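Local coordinates for protein OxyR (Porphyromonas gingivalis, PDB 3HO7) that probably acts as a redox-sensitive, DNA-binding transcriptional activator of the LysR family, of which this chain is the regulatory domain, at residues A16-I21 against I65-A70; Y81-L86 against R187-A192; L113-H118 against A139-S144; P27-I32 against G208-A213; G87-C92 against Q156-I161. All coordinates share one frame; numbering follows the deposited sequence.

From the N terminus, contact 1 comes first: the end of strand 11-17 meets the end of strand 63-66, closing the loop that holds helix 22-36. Contact 4 opens on that helix, so it crosses contact 1, and it ends far along the chain at helix 200-211. Contact 2 lies within the span of contact 4 and pairs strands 75-89 and 184-194. Further along strand 75-89, contact 5 closes a shorter loop within contact 2, and contact 3 sits inside contact 5, joining residues 113-118 to 139-144. Contacts 1 and 4 consolidate one lobe, contacts 3 and 5 the other, and contact 2 belongs to the strand pair that connects them.

Contact 1: residues A16-I21 against I65-A70; sequences AVLPTI and IIASKA
Val-17 has CG1 anti to its backbone N (chi1 -175°), which leaves CG2 beside that nitrogen, and Ile-65 turns CG1 to the matching side of its own chain (chi1 -52°). The two side chains therefore run alongside each other on one face of the sheet, with Val-17 CG2 3.5 Å from Ile-65 CD1. Beneath them the backbones form a parallel bridge: Ile-65 N donates to Ala-16 O at 2.9 Å along an almost straight path (176°), although the donor stands above the carbonyl plane. A weak and less certain bond from Leu-18 N to Ile-65 O, 3.3 Å long, follows it. Beyond the bridge the first strand bends into a turn, in which Ile-21 N bonds back to Leu-18 O. Leu-18 forks against the second segment, CD1 meeting Ile-66 CG2 at 3.6 Å and CD2 meeting Ala-67 CB at 3.6 Å. From the N-cap position of helix 22-36, Ile-21 crosses obliquely, its CD1 3.9 Å from Ile-65 CG2. Cys-52 and Thr-49 of helix 49-58 also touch Leu-18. Strand 63-66, reached through helix 49-58, lies parallel beside strand 11-17, which leads into helix 22-36; this fits the beta-alpha-beta order of a lobe of the periplasmic-binding-protein fold.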
# COMPACT_ATOMS: atom_id res chain seq x y z
N ALA A 16 -12.09 -0.61 11.04
CA ALA A 16 -11.47 -0.81 9.74
C ALA A 16 -11.14 0.54 9.11
O ALA A 16 -11.75 1.56 9.45
CB ALA A 16 -12.38 -1.61 8.83
N VAL A 17 -10.18 0.54 8.20
CA VAL A 17 -9.78 1.76 7.52
C VAL A 17 -9.36 1.43 6.10
O VAL A 17 -8.72 0.41 5.85
CB VAL A 17 -8.61 2.45 8.25
CG1 VAL A 17 -8.29 3.78 7.58
CG2 VAL A 17 -8.94 2.64 9.72
N LEU A 18 -9.74 2.30 5.17
CA LEU A 18 -9.35 2.12 3.78
C LEU A 18 -7.85 2.23 3.60
O LEU A 18 -7.18 2.98 4.31
CB LEU A 18 -10.06 3.13 2.88
CG LEU A 18 -11.49 2.77 2.49
CD1 LEU A 18 -12.31 2.42 3.73
CD2 LEU A 18 -12.14 3.90 1.70
N PRO A 19 -7.30 1.47 2.64
CA PRO A 19 -5.88 1.50 2.35
C PRO A 19 -5.48 2.86 1.79
O PRO A 19 -4.32 3.25 1.88
CB PRO A 19 -5.71 0.43 1.27
CG PRO A 19 -6.97 -0.38 1.30
CD PRO A 19 -8.03 0.55 1.75
N THR A 20 -6.44 3.57 1.21
CA THR A 20 -6.19 4.89 0.65
C THR A 20 -6.40 6.00 1.68
O THR A 20 -6.34 7.18 1.35
CB THR A 20 -7.06 5.16 -0.60
OG1 THR A 20 -8.42 4.80 -0.31
CG2 THR A 20 -6.56 4.33 -1.78
N ILE A 21 -6.66 5.60 2.92
CA ILE A 21 -6.82 6.54 4.02
C ILE A 21 -5.80 6.24 5.12
O ILE A 21 -5.15 7.14 5.65
CB ILE A 21 -8.23 6.46 4.65
CG1 ILE A 21 -9.31 6.86 3.63
CG2 ILE A 21 -8.33 7.35 5.88
CD1 ILE A 21 -10.71 6.86 4.21
N ILE A 65 -13.82 3.46 8.67
CA ILE A 65 -13.46 4.72 8.04
C ILE A 65 -13.41 4.51 6.53
O ILE A 65 -12.59 3.74 6.04
CB ILE A 65 -12.10 5.22 8.54
CG1 ILE A 65 -12.07 5.24 10.07
CG2 ILE A 65 -11.79 6.60 7.97
CD1 ILE A 65 -10.71 5.54 10.66
N ILE A 66 -14.30 5.18 5.82
CA ILE A 66 -14.45 4.96 4.38
C ILE A 66 -14.39 6.28 3.61
O ILE A 66 -14.43 7.35 4.20
CB ILE A 66 -15.76 4.24 4.07
CG1 ILE A 66 -16.95 5.06 4.56
CG2 ILE A 66 -15.77 2.85 4.70
CD1 ILE A 66 -18.30 4.41 4.30
N ALA A 67 -14.31 6.17 2.28
CA ALA A 67 -14.22 7.35 1.42
C ALA A 67 -15.49 7.52 0.59
O ALA A 67 -15.42 7.86 -0.60
CB ALA A 67 -13.00 7.24 0.51
N SER A 68 -16.63 7.29 1.21
CA SER A 68 -17.92 7.39 0.53
C SER A 68 -19.06 7.09 1.50
O SER A 68 -18.83 6.56 2.59
CB SER A 68 -17.97 6.41 -0.64
OG SER A 68 -17.85 5.07 -0.18
N LYS A 69 -20.28 7.42 1.10
CA LYS A 69 -21.45 7.04 1.87
C LYS A 69 -21.65 5.54 1.75
O LYS A 69 -21.40 4.95 0.69
CB LYS A 69 -22.70 7.79 1.39
CG LYS A 69 -22.68 9.28 1.69
CD LYS A 69 -23.89 9.99 1.12
CE LYS A 69 -23.80 11.49 1.35
NZ LYS A 69 -22.63 12.08 0.65
N ALA A 70 -22.09 4.91 2.83
CA ALA A 70 -22.30 3.46 2.84
C ALA A 70 -23.49 3.09 1.97
O ALA A 70 -23.48 2.07 1.28
CB ALA A 70 -22.49 2.95 4.26

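Contact 2: residues Y81-L86 against R187-A192; sequences YYEEFL and REVRLA
Two kinds of packing meet along this antiparallel ladder, a dense one on the face carrying Tyr-81, Glu-83, Arg-187 and Val-189 and a looser one on the face of Tyr-82 and Glu-188. On the dense face Tyr-81 occupies the crowded rotamer, with CG between its backbone N and carbonyl carbon (chi1 59°), and its ring lies over Val-189. Val-189 CB stands 3.5 Å from the ring centroid in a CH-pi contact, its methyls straddling the phenol end. Next along, Arg-187 extends beside Glu-83 and forms a side-on salt bridge to a single oxygen: NH2 donates to Glu-83 OE1 at 3.0 Å and NE donates to the same OE1 at 3.1 Å. That oxygen lies in the guanidinium plane, yet is met from above the carboxylate plane. Second partners help to hold both groups, Thr-20 O for Arg-187 NH2 and Leu-164 N for Glu-83 OE2. Phe-85 crosses the arginine near CB.

On the other face, Tyr-82 CD2 is 4.0 Å from Glu-188 CB, and a water links Tyr-82 OH, at 2.6 Å, to Glu-188 OE1. Lys-69 and Arg-190 also hold this carboxylate by salt bridges. Bonds such as Val-189 N to Tyr-81 O, 2.8 Å, lock the register of two long strands, the antiparallel pair that runs between the lobes of a LysR-type regulatory domain.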
# COMPACT_ATOMS: atom_id res chain seq x y z
N TYR A 81 -14.38 14.50 7.10
CA TYR A 81 -13.74 15.57 6.36
C TYR A 81 -13.76 15.31 4.86
O TYR A 81 -13.91 14.17 4.42
CB TYR A 81 -12.29 15.77 6.84
CG TYR A 81 -11.42 14.54 6.68
CD1 TYR A 81 -10.58 14.40 5.58
CD2 TYR A 81 -11.43 13.53 7.63
CE1 TYR A 81 -9.78 13.28 5.43
CE2 TYR A 81 -10.63 12.41 7.49
CZ TYR A 81 -9.81 12.29 6.40
OH TYR A 81 -9.02 11.17 6.27
N TYR A 82 -13.61 16.38 4.08
CA TYR A 82 -13.45 16.27 2.64
C TYR A 82 -11.97 16.26 2.32
O TYR A 82 -11.15 16.72 3.11
CB TYR A 82 -14.14 17.43 1.92
CG TYR A 82 -15.65 17.43 2.06
CD1 TYR A 82 -16.27 18.23 3.01
CD2 TYR A 82 -16.44 16.62 1.25
CE1 TYR A 82 -17.64 18.23 3.15
CE2 TYR A 82 -17.82 16.62 1.39
CZ TYR A 82 -18.41 17.42 2.33
OH TYR A 82 -19.78 17.43 2.48
N GLU A 83 -11.62 15.73 1.16
CA GLU A 83 -10.22 15.64 0.79
C GLU A 83 -10.07 15.71 -0.72
O GLU A 83 -10.68 14.93 -1.45
CB GLU A 83 -9.61 14.34 1.31
CG GLU A 83 -8.13 14.18 1.02
CD GLU A 83 -7.53 12.99 1.72
OE1 GLU A 83 -8.25 11.99 1.93
OE2 GLU A 83 -6.33 13.04 2.06
N GLU A 84 -9.30 16.68 -1.18
CA GLU A 84 -9.09 16.86 -2.60
C GLU A 84 -8.19 15.81 -3.22
O GLU A 84 -7.19 15.40 -2.64
CB GLU A 84 -8.48 18.24 -2.88
CG GLU A 84 -9.47 19.38 -2.83
CD GLU A 84 -8.96 20.62 -3.53
OE1 GLU A 84 -8.09 20.50 -4.41
OE2 GLU A 84 -9.44 21.72 -3.20
N PHE A 85 -8.54 15.39 -4.43
CA PHE A 85 -7.66 14.61 -5.27
C PHE A 85 -6.70 15.56 -5.95
O PHE A 85 -7.10 16.63 -6.43
CB PHE A 85 -8.45 13.85 -6.33
CG PHE A 85 -9.22 12.68 -5.81
CD1 PHE A 85 -8.57 11.52 -5.45
CD2 PHE A 85 -10.60 12.74 -5.69
CE1 PHE A 85 -9.27 10.43 -4.97
CE2 PHE A 85 -11.31 11.66 -5.21
CZ PHE A 85 -10.65 10.50 -4.85
N LEU A 86 -5.42 15.19 -5.99
CA LEU A 86 -4.42 16.00 -6.67
C LEU A 86 -3.73 15.16 -7.73
O LEU A 86 -3.52 13.96 -7.56
CB LEU A 86 -3.39 16.55 -5.68
CG LEU A 86 -3.87 17.60 -4.67
CD1 LEU A 86 -2.71 18.07 -3.82
CD2 LEU A 86 -4.52 18.78 -5.38
N ARG A 187 -13.02 13.84 -2.34
CA ARG A 187 -13.73 12.70 -1.80
C ARG A 187 -14.13 13.04 -0.37
O ARG A 187 -13.56 13.94 0.25
CB ARG A 187 -12.87 11.44 -1.82
CG ARG A 187 -11.77 11.41 -0.78
CD ARG A 187 -11.03 10.10 -0.84
NE ARG A 187 -9.86 10.09 0.03
CZ ARG A 187 -9.03 9.06 0.13
NH1 ARG A 187 -9.23 7.97 -0.59
NH2 ARG A 187 -7.98 9.13 0.95
N GLU A 188 -15.12 12.32 0.14
CA GLU A 188 -15.55 12.52 1.52
C GLU A 188 -15.11 11.34 2.36
O GLU A 188 -15.42 10.19 2.05
CB GLU A 188 -17.07 12.70 1.59
CG GLU A 188 -17.86 11.51 1.10
CD GLU A 188 -19.35 11.76 1.10
OE1 GLU A 188 -19.86 12.35 2.08
OE2 GLU A 188 -20.02 11.37 0.11
N VAL A 189 -14.37 11.63 3.43
CA VAL A 189 -13.97 10.61 4.38
C VAL A 189 -15.00 10.57 5.49
O VAL A 189 -15.29 11.58 6.12
CB VAL A 189 -12.57 10.90 4.96
CG1 VAL A 189 -12.16 9.82 5.94
CG2 VAL A 189 -11.54 11.02 3.84
N ARG A 190 -15.58 9.39 5.72
CA ARG A 190 -16.69 9.26 6.65
C ARG A 190 -16.47 8.11 7.61
O ARG A 190 -15.70 7.19 7.33
CB ARG A 190 -18.01 9.06 5.88
CG ARG A 190 -18.24 10.11 4.79
CD ARG A 190 -19.56 9.89 4.07
NE ARG A 190 -20.71 10.11 4.94
CZ ARG A 190 -21.25 11.30 5.16
NH1 ARG A 190 -20.75 12.38 4.58
NH2 ARG A 190 -22.29 11.42 5.97
N LEU A 191 -17.15 8.16 8.76
CA LEU A 191 -17.07 7.07 9.72
C LEU A 191 -18.38 6.30 9.70
O LEU A 191 -19.44 6.84 10.02
CB LEU A 191 -16.81 7.61 11.13
CG LEU A 191 -16.20 6.60 12.10
CD1 LEU A 191 -16.34 7.08 13.54
CD2 LEU A 191 -16.83 5.23 11.94
N ALA A 192 -18.31 5.03 9.30
CA ALA A 192 -19.50 4.21 9.15
C ALA A 192 -19.66 3.19 10.27
O ALA A 192 -18.68 2.73 10.86
CB ALA A 192 -19.50 3.52 7.79
O HOH W 1 -21.29 15.27 2.40

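Contact 3: residues L113-H118 against A139-S144; sequences LLDEGH and AYSGGS
The carboxylate of Asp-115 and the imidazole of His-118 are the flat groups here. Gly-142 N approaches Asp-115 OD2 from above the carboxylate plane at 3.2 Å, 38° out of it, while Ser-141 OG gives the same oxygen a weak bond of 3.4 Å. At the imidazole edge lies Leu-113 C, and Leu-114 N donates to His-118 ND1 at 2.6 Å, almost straight (170°) but tilted from the ring plane. Because ND1 accepts and NE2 bonds to Phe-160 O, the ring is probably neutral with its proton on NE2.

His-118 immediately precedes Cys-119, which forms a disulfide with Cys-128, so the turn that the ring braces leads directly into the half-cystine pair, the redox-active element in OxyR proteins. On the opposite segment, strand 138-141 pairs in parallel with a strand of the second subunit, as expected of the regulatory-domain dimer. It then breaks at Gly-142, whose positive phi suits glycine, and Ser-144 caps helix 145-153 through Ala-147 N.

Two waters join the polar side of the contact. One is held by Tyr-140 O at 2.7 Å and only weakly by Asp-115 OD1; a second accepts from Asp-115 N at 3.1 Å and weakly from Gly-142 N. Deeper down, Leu-114 turns CD2 onto Gly-143 O at 3.3 Å, with Met-145 and Phe-148 of the following helix packed against its side chain.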
# COMPACT_ATOMS: atom_id res chain seq x y z
N LEU A 113 -5.02 4.24 -12.36
CA LEU A 113 -6.22 4.48 -11.58
C LEU A 113 -6.47 3.35 -10.60
O LEU A 113 -6.46 2.18 -10.97
CB LEU A 113 -7.43 4.64 -12.50
CG LEU A 113 -7.41 5.82 -13.48
CD1 LEU A 113 -8.66 5.80 -14.35
CD2 LEU A 113 -7.30 7.14 -12.74
N LEU A 114 -6.71 3.71 -9.35
CA LEU A 114 -7.04 2.72 -8.35
C LEU A 114 -8.48 2.31 -8.61
O LEU A 114 -9.36 3.15 -8.73
CB LEU A 114 -6.91 3.31 -6.95
CG LEU A 114 -5.49 3.73 -6.53
CD1 LEU A 114 -5.53 4.65 -5.32
CD2 LEU A 114 -4.63 2.51 -6.26
N ASP A 115 -8.71 1.00 -8.69
CA ASP A 115 -10.05 0.46 -8.89
C ASP A 115 -11.05 1.08 -7.91
O ASP A 115 -12.13 1.51 -8.31
CB ASP A 115 -10.05 -1.06 -8.75
CG ASP A 115 -9.21 -1.75 -9.81
OD1 ASP A 115 -9.11 -1.21 -10.94
OD2 ASP A 115 -8.65 -2.83 -9.52
N GLU A 116 -10.67 1.11 -6.64
CA GLU A 116 -11.55 1.63 -5.59
C GLU A 116 -11.10 2.99 -5.07
O GLU A 116 -11.91 3.78 -4.58
CB GLU A 116 -11.65 0.63 -4.44
CG GLU A 116 -12.35 1.16 -3.20
CD GLU A 116 -12.70 0.07 -2.21
OE1 GLU A 116 -13.12 -1.02 -2.64
OE2 GLU A 116 -12.55 0.30 -0.99
N GLY A 117 -9.81 3.27 -5.19
CA GLY A 117 -9.27 4.56 -4.77
C GLY A 117 -9.82 5.69 -5.62
O GLY A 117 -10.17 6.75 -5.11
N HIS A 118 -9.89 5.45 -6.93
CA HIS A 118 -10.35 6.47 -7.87
C HIS A 118 -11.68 6.11 -8.52
O HIS A 118 -12.47 6.99 -8.86
CB HIS A 118 -9.31 6.71 -8.97
CG HIS A 118 -7.95 7.02 -8.45
ND1 HIS A 118 -6.83 6.29 -8.81
CD2 HIS A 118 -7.52 7.97 -7.59
CE1 HIS A 118 -5.77 6.79 -8.20
NE2 HIS A 118 -6.16 7.81 -7.45
N ALA A 139 -1.45 -3.66 -18.36
CA ALA A 139 -2.63 -3.31 -17.59
C ALA A 139 -2.35 -3.58 -16.12
O ALA A 139 -1.77 -4.61 -15.77
CB ALA A 139 -3.83 -4.12 -18.06
N TYR A 140 -2.76 -2.66 -15.26
CA TYR A 140 -2.46 -2.76 -13.83
C TYR A 140 -3.74 -2.77 -13.00
O TYR A 140 -4.46 -1.77 -12.93
CB TYR A 140 -1.55 -1.61 -13.40
CG TYR A 140 -0.76 -1.89 -12.15
CD1 TYR A 140 -1.35 -2.44 -11.02
CD2 TYR A 140 0.60 -1.57 -12.08
CE1 TYR A 140 -0.62 -2.68 -9.87
CE2 TYR A 140 1.33 -1.81 -10.94
CZ TYR A 140 0.72 -2.37 -9.84
OH TYR A 140 1.46 -2.60 -8.70
N SER A 141 -4.00 -3.91 -12.37
CA SER A 141 -5.22 -4.09 -11.59
C SER A 141 -4.89 -4.50 -10.16
O SER A 141 -3.98 -5.29 -9.92
CB SER A 141 -6.11 -5.15 -12.25
OG SER A 141 -7.41 -5.15 -11.70
N GLY A 142 -5.63 -3.95 -9.20
CA GLY A 142 -5.41 -4.24 -7.79
C GLY A 142 -4.25 -3.45 -7.21
O GLY A 142 -3.83 -3.68 -6.08
N GLY A 143 -3.74 -2.52 -8.01
CA GLY A 143 -2.56 -1.74 -7.63
C GLY A 143 -2.76 -0.92 -6.37
O GLY A 143 -3.89 -0.68 -5.94
N SER A 144 -1.65 -0.50 -5.77
CA SER A 144 -1.70 0.30 -4.56
C SER A 144 -1.22 1.72 -4.85
O SER A 144 -0.46 1.95 -5.79
CB SER A 144 -0.81 -0.31 -3.47
OG SER A 144 0.55 -0.04 -3.72
O HOH W 2 -7.10 -1.71 -13.57
O HOH W 3 -6.11 -0.69 -9.02

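Contact 4: residues P27-I32 against G208-A213; sequences PRVFPI and GLLRSA
Helix 22-36, the first helix of the lobe that begins with strand 11-17, lies here against helix 200-211 and the residues that follow it, two elements far apart in sequence. Val-29 makes the inner part of the seam: its CG1, anti to the carbonyl carbon (chi1 -47°), touches Ala-213 CB at 3.6 Å and Leu-210 CD2 at 3.7 Å, the leucine crossing it obliquely. One turn on, Ile-32 and Leu-209 slide past each other in opposite directions, and Ile-32 CD1 reaches across to Ala-213 CB at 4.1 Å. Ala-213 thus meets both Val-29 and Ile-32. Outside this apolar strip Arg-28 runs extended along the seam, and its NH1 donates to Ala-213 O at 3.1 Å. The bond lies within the guanidinium plane and the carbonyl plane alike but is moderately bent (152°). Ser-212 OG, meanwhile, donates to Leu-209 O at 2.8 Å within its own segment. Leu-210 also touches Leu-80 of strand 75-89, whereas Pro-27 O bonds to Gln-156 NE2 of the second subunit. Helices 22-36 and 200-211 are thus packed together against the sheet, as in the alpha/beta lobe of a LysR-type regulatory domain.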
# COMPACT_ATOMS: atom_id res chain seq x y z
N PRO A 27 -1.42 8.07 11.05
CA PRO A 27 -0.28 8.71 11.69
C PRO A 27 -0.72 9.88 12.56
O PRO A 27 -0.11 10.15 13.59
CB PRO A 27 0.55 9.20 10.50
CG PRO A 27 0.25 8.21 9.42
CD PRO A 27 -1.19 7.82 9.61
N ARG A 28 -1.77 10.57 12.13
CA ARG A 28 -2.26 11.75 12.85
C ARG A 28 -3.12 11.38 14.06
O ARG A 28 -3.10 12.08 15.08
CB ARG A 28 -3.08 12.64 11.92
CG ARG A 28 -2.31 13.15 10.71
CD ARG A 28 -3.27 13.57 9.61
NE ARG A 28 -2.63 14.46 8.64
CZ ARG A 28 -2.67 15.78 8.71
NH1 ARG A 28 -3.33 16.38 9.69
NH2 ARG A 28 -2.06 16.52 7.79
N VAL A 29 -3.86 10.29 13.95
CA VAL A 29 -4.85 9.93 14.97
C VAL A 29 -4.27 9.11 16.12
O VAL A 29 -4.71 9.24 17.27
CB VAL A 29 -6.03 9.15 14.35
CG1 VAL A 29 -6.53 9.85 13.10
CG2 VAL A 29 -5.62 7.71 14.04
N PHE A 30 -3.28 8.27 15.83
CA PHE A 30 -2.75 7.35 16.83
C PHE A 30 -2.34 8.04 18.13
O PHE A 30 -2.71 7.59 19.22
CB PHE A 30 -1.59 6.53 16.24
CG PHE A 30 -2.04 5.32 15.48
CD1 PHE A 30 -3.37 5.17 15.10
CD2 PHE A 30 -1.14 4.32 15.14
CE1 PHE A 30 -3.79 4.06 14.41
CE2 PHE A 30 -1.56 3.20 14.44
CZ PHE A 30 -2.88 3.07 14.07
N PRO A 31 -1.57 9.13 18.03
CA PRO A 31 -1.18 9.89 19.21
C PRO A 31 -2.39 10.45 19.96
O PRO A 31 -2.39 10.51 21.18
CB PRO A 31 -0.35 11.04 18.63
CG PRO A 31 0.18 10.50 17.34
CD PRO A 31 -0.92 9.63 16.80
N ILE A 32 -3.43 10.83 19.22
CA ILE A 32 -4.63 11.39 19.84
C ILE A 32 -5.44 10.33 20.58
O ILE A 32 -6.03 10.61 21.62
CB ILE A 32 -5.51 12.12 18.81
CG1 ILE A 32 -4.74 13.29 18.18
CG2 ILE A 32 -6.80 12.61 19.46
CD1 ILE A 32 -5.50 14.02 17.09
N GLY A 208 -15.38 13.00 16.93
CA GLY A 208 -14.65 14.18 17.36
C GLY A 208 -13.15 14.04 17.22
O GLY A 208 -12.47 14.93 16.71
N LEU A 209 -12.62 12.90 17.67
CA LEU A 209 -11.18 12.68 17.65
C LEU A 209 -10.62 12.62 16.23
O LEU A 209 -9.57 13.19 15.93
CB LEU A 209 -10.81 11.40 18.41
CG LEU A 209 -10.84 11.52 19.93
CD1 LEU A 209 -10.64 10.16 20.59
CD2 LEU A 209 -9.78 12.50 20.41
N LEU A 210 -11.33 11.94 15.34
CA LEU A 210 -10.89 11.84 13.96
C LEU A 210 -10.93 13.21 13.27
O LEU A 210 -9.98 13.59 12.59
CB LEU A 210 -11.74 10.82 13.20
CG LEU A 210 -11.52 9.36 13.60
CD1 LEU A 210 -12.61 8.47 13.03
CD2 LEU A 210 -10.14 8.88 13.15
N ARG A 211 -12.02 13.94 13.48
CA ARG A 211 -12.15 15.27 12.89
C ARG A 211 -11.07 16.21 13.42
O ARG A 211 -10.56 17.06 12.69
CB ARG A 211 -13.54 15.85 13.14
CG ARG A 211 -14.67 15.04 12.53
CD ARG A 211 -16.00 15.75 12.70
NE ARG A 211 -16.00 17.05 12.03
CZ ARG A 211 -16.92 17.99 12.23
NH1 ARG A 211 -17.91 17.78 13.08
NH2 ARG A 211 -16.84 19.14 11.57
N SER A 212 -10.72 16.06 14.69
CA SER A 212 -9.69 16.89 15.31
C SER A 212 -8.30 16.50 14.82
O SER A 212 -7.31 17.16 15.14
CB SER A 212 -9.75 16.79 16.83
OG SER A 212 -9.06 15.64 17.29
N ALA A 213 -8.23 15.42 14.05
CA ALA A 213 -6.96 14.92 13.54
C ALA A 213 -6.54 15.65 12.28
O ALA A 213 -5.40 15.52 11.83
CB ALA A 213 -7.04 13.42 13.29

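Contact 5: residues G87-C92 against Q156-I161; sequences GYVSRC and QGITFI
Where strand 75-89 gives out, Ser-90 holds an unstaggered torsion (chi1 103°) and turns OG back to accept from Cys-92 N at 3.0 Å, an ST turn that ends the antiparallel pairing. Its partner across the contact, Gly-157, takes a positive phi, and Gly-157 O receives Ser-90 N at 3.2 Å. Glu-93 meets both sides of this corner, bonding to Ser-90 OG and, weakly, to Gly-157 N.

Further in, the regular ladder resumes. Tyr-88 and Thr-159 form the hydrogen-bonded pair, Tyr-88 N to Thr-159 O at 2.7 Å and Thr-159 N to Tyr-88 O at 3.1 Å, each donor in the plane of its acceptor carbonyl. Tyr-88 has CG anti to its backbone N; Thr-159 CG2 sits at the edge of the ring, and Ile-161 CD1 touches Tyr-88 CD1 at 3.6 Å. On the other face Val-89 and Ile-158 lie side by side, Val-89 CG1 3.7 Å from Ile-158 CD1, and Phe-160 turns an edge to Gly-87, where Gly-87 CA lies 3.7 Å from Phe-160 CD1.

The polar tips bond to residues outside the strand pair, Tyr-88 OH to Glu-153 and Thr-159 OG1 to Trp-112 O. Direct side-chain contact between the strands is therefore almost wholly apolar, while the backbone bonds set the register.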
# COMPACT_ATOMS: atom_id res chain seq x y z
N GLY A 87 -3.38 15.81 -8.84
CA GLY A 87 -2.60 15.17 -9.88
C GLY A 87 -1.19 14.91 -9.40
O GLY A 87 -0.56 15.77 -8.77
N TYR A 88 -0.69 13.72 -9.68
CA TYR A 88 0.69 13.39 -9.41
C TYR A 88 1.28 13.08 -10.77
O TYR A 88 1.00 12.04 -11.35
CB TYR A 88 0.77 12.19 -8.46
CG TYR A 88 2.04 12.09 -7.64
CD1 TYR A 88 2.47 13.16 -6.86
CD2 TYR A 88 2.79 10.92 -7.63
CE1 TYR A 88 3.63 13.06 -6.10
CE2 TYR A 88 3.94 10.82 -6.88
CZ TYR A 88 4.36 11.89 -6.12
OH TYR A 88 5.51 11.77 -5.37
N VAL A 89 2.07 14.01 -11.30
CA VAL A 89 2.49 13.97 -12.70
C VAL A 89 3.99 13.74 -12.83
O VAL A 89 4.79 14.50 -12.29
CB VAL A 89 2.14 15.29 -13.41
CG1 VAL A 89 2.44 15.20 -14.90
CG2 VAL A 89 0.68 15.65 -13.17
N SER A 90 4.38 12.71 -13.57
CA SER A 90 5.79 12.41 -13.76
C SER A 90 6.46 13.52 -14.55
O SER A 90 5.81 14.21 -15.33
CB SER A 90 5.99 11.07 -14.47
OG SER A 90 6.33 11.28 -15.83
N ARG A 91 7.77 13.68 -14.36
CA ARG A 91 8.52 14.72 -15.04
C ARG A 91 8.61 14.48 -16.55
O ARG A 91 9.05 15.35 -17.30
CB ARG A 91 9.92 14.84 -14.42
CG ARG A 91 9.90 15.06 -12.92
CD ARG A 91 11.28 14.90 -12.30
NE ARG A 91 11.23 14.98 -10.85
CZ ARG A 91 11.31 16.11 -10.16
NH1 ARG A 91 11.45 17.27 -10.79
NH2 ARG A 91 11.25 16.08 -8.83
N CYS A 92 8.17 13.30 -16.98
CA CYS A 92 8.24 12.94 -18.40
C CYS A 92 6.95 13.25 -19.15
O CYS A 92 6.92 13.21 -20.38
CB CYS A 92 8.58 11.45 -18.55
SG CYS A 92 10.03 10.93 -17.61
N GLN A 156 7.18 7.36 -15.09
CA GLN A 156 6.16 6.68 -15.87
C GLN A 156 4.75 7.07 -15.45
O GLN A 156 4.28 6.70 -14.39
CB GLN A 156 6.34 5.17 -15.71
CG GLN A 156 7.78 4.70 -15.78
CD GLN A 156 7.94 3.23 -15.41
OE1 GLN A 156 7.08 2.41 -15.71
NE2 GLN A 156 9.05 2.90 -14.76
N GLY A 157 4.06 7.77 -16.35
CA GLY A 157 2.67 8.12 -16.15
C GLY A 157 2.25 9.17 -15.15
O GLY A 157 3.02 10.00 -14.67
N ILE A 158 0.96 9.10 -14.85
CA ILE A 158 0.25 9.98 -13.95
C ILE A 158 -0.72 9.20 -13.07
O ILE A 158 -1.21 8.14 -13.46
CB ILE A 158 -0.57 11.02 -14.75
CG1 ILE A 158 0.37 12.02 -15.43
CG2 ILE A 158 -1.58 11.71 -13.85
CD1 ILE A 158 -0.35 13.12 -16.19
N THR A 159 -0.98 9.74 -11.89
CA THR A 159 -1.93 9.16 -10.95
C THR A 159 -2.50 10.27 -10.07
O THR A 159 -2.09 11.43 -10.19
CB THR A 159 -1.26 8.10 -10.05
OG1 THR A 159 -2.27 7.34 -9.38
CG2 THR A 159 -0.36 8.76 -9.02
N PHE A 160 -3.44 9.92 -9.20
CA PHE A 160 -4.05 10.90 -8.32
C PHE A 160 -3.82 10.57 -6.85
O PHE A 160 -4.04 9.44 -6.42
CB PHE A 160 -5.55 11.03 -8.63
CG PHE A 160 -5.83 11.50 -10.02
CD1 PHE A 160 -5.32 12.71 -10.47
CD2 PHE A 160 -6.60 10.74 -10.89
CE1 PHE A 160 -5.57 13.15 -11.76
CE2 PHE A 160 -6.85 11.18 -12.18
CZ PHE A 160 -6.34 12.38 -12.62
N ILE A 161 -3.37 11.55 -6.08
CA ILE A 161 -3.08 11.34 -4.67
C ILE A 161 -3.96 12.20 -3.77
O ILE A 161 -4.41 13.27 -4.17
CB ILE A 161 -1.60 11.59 -4.34
CG1 ILE A 161 -1.22 13.04 -4.63
CG2 ILE A 161 -0.71 10.65 -5.14
CD1 ILE A 161 0.17 13.41 -4.13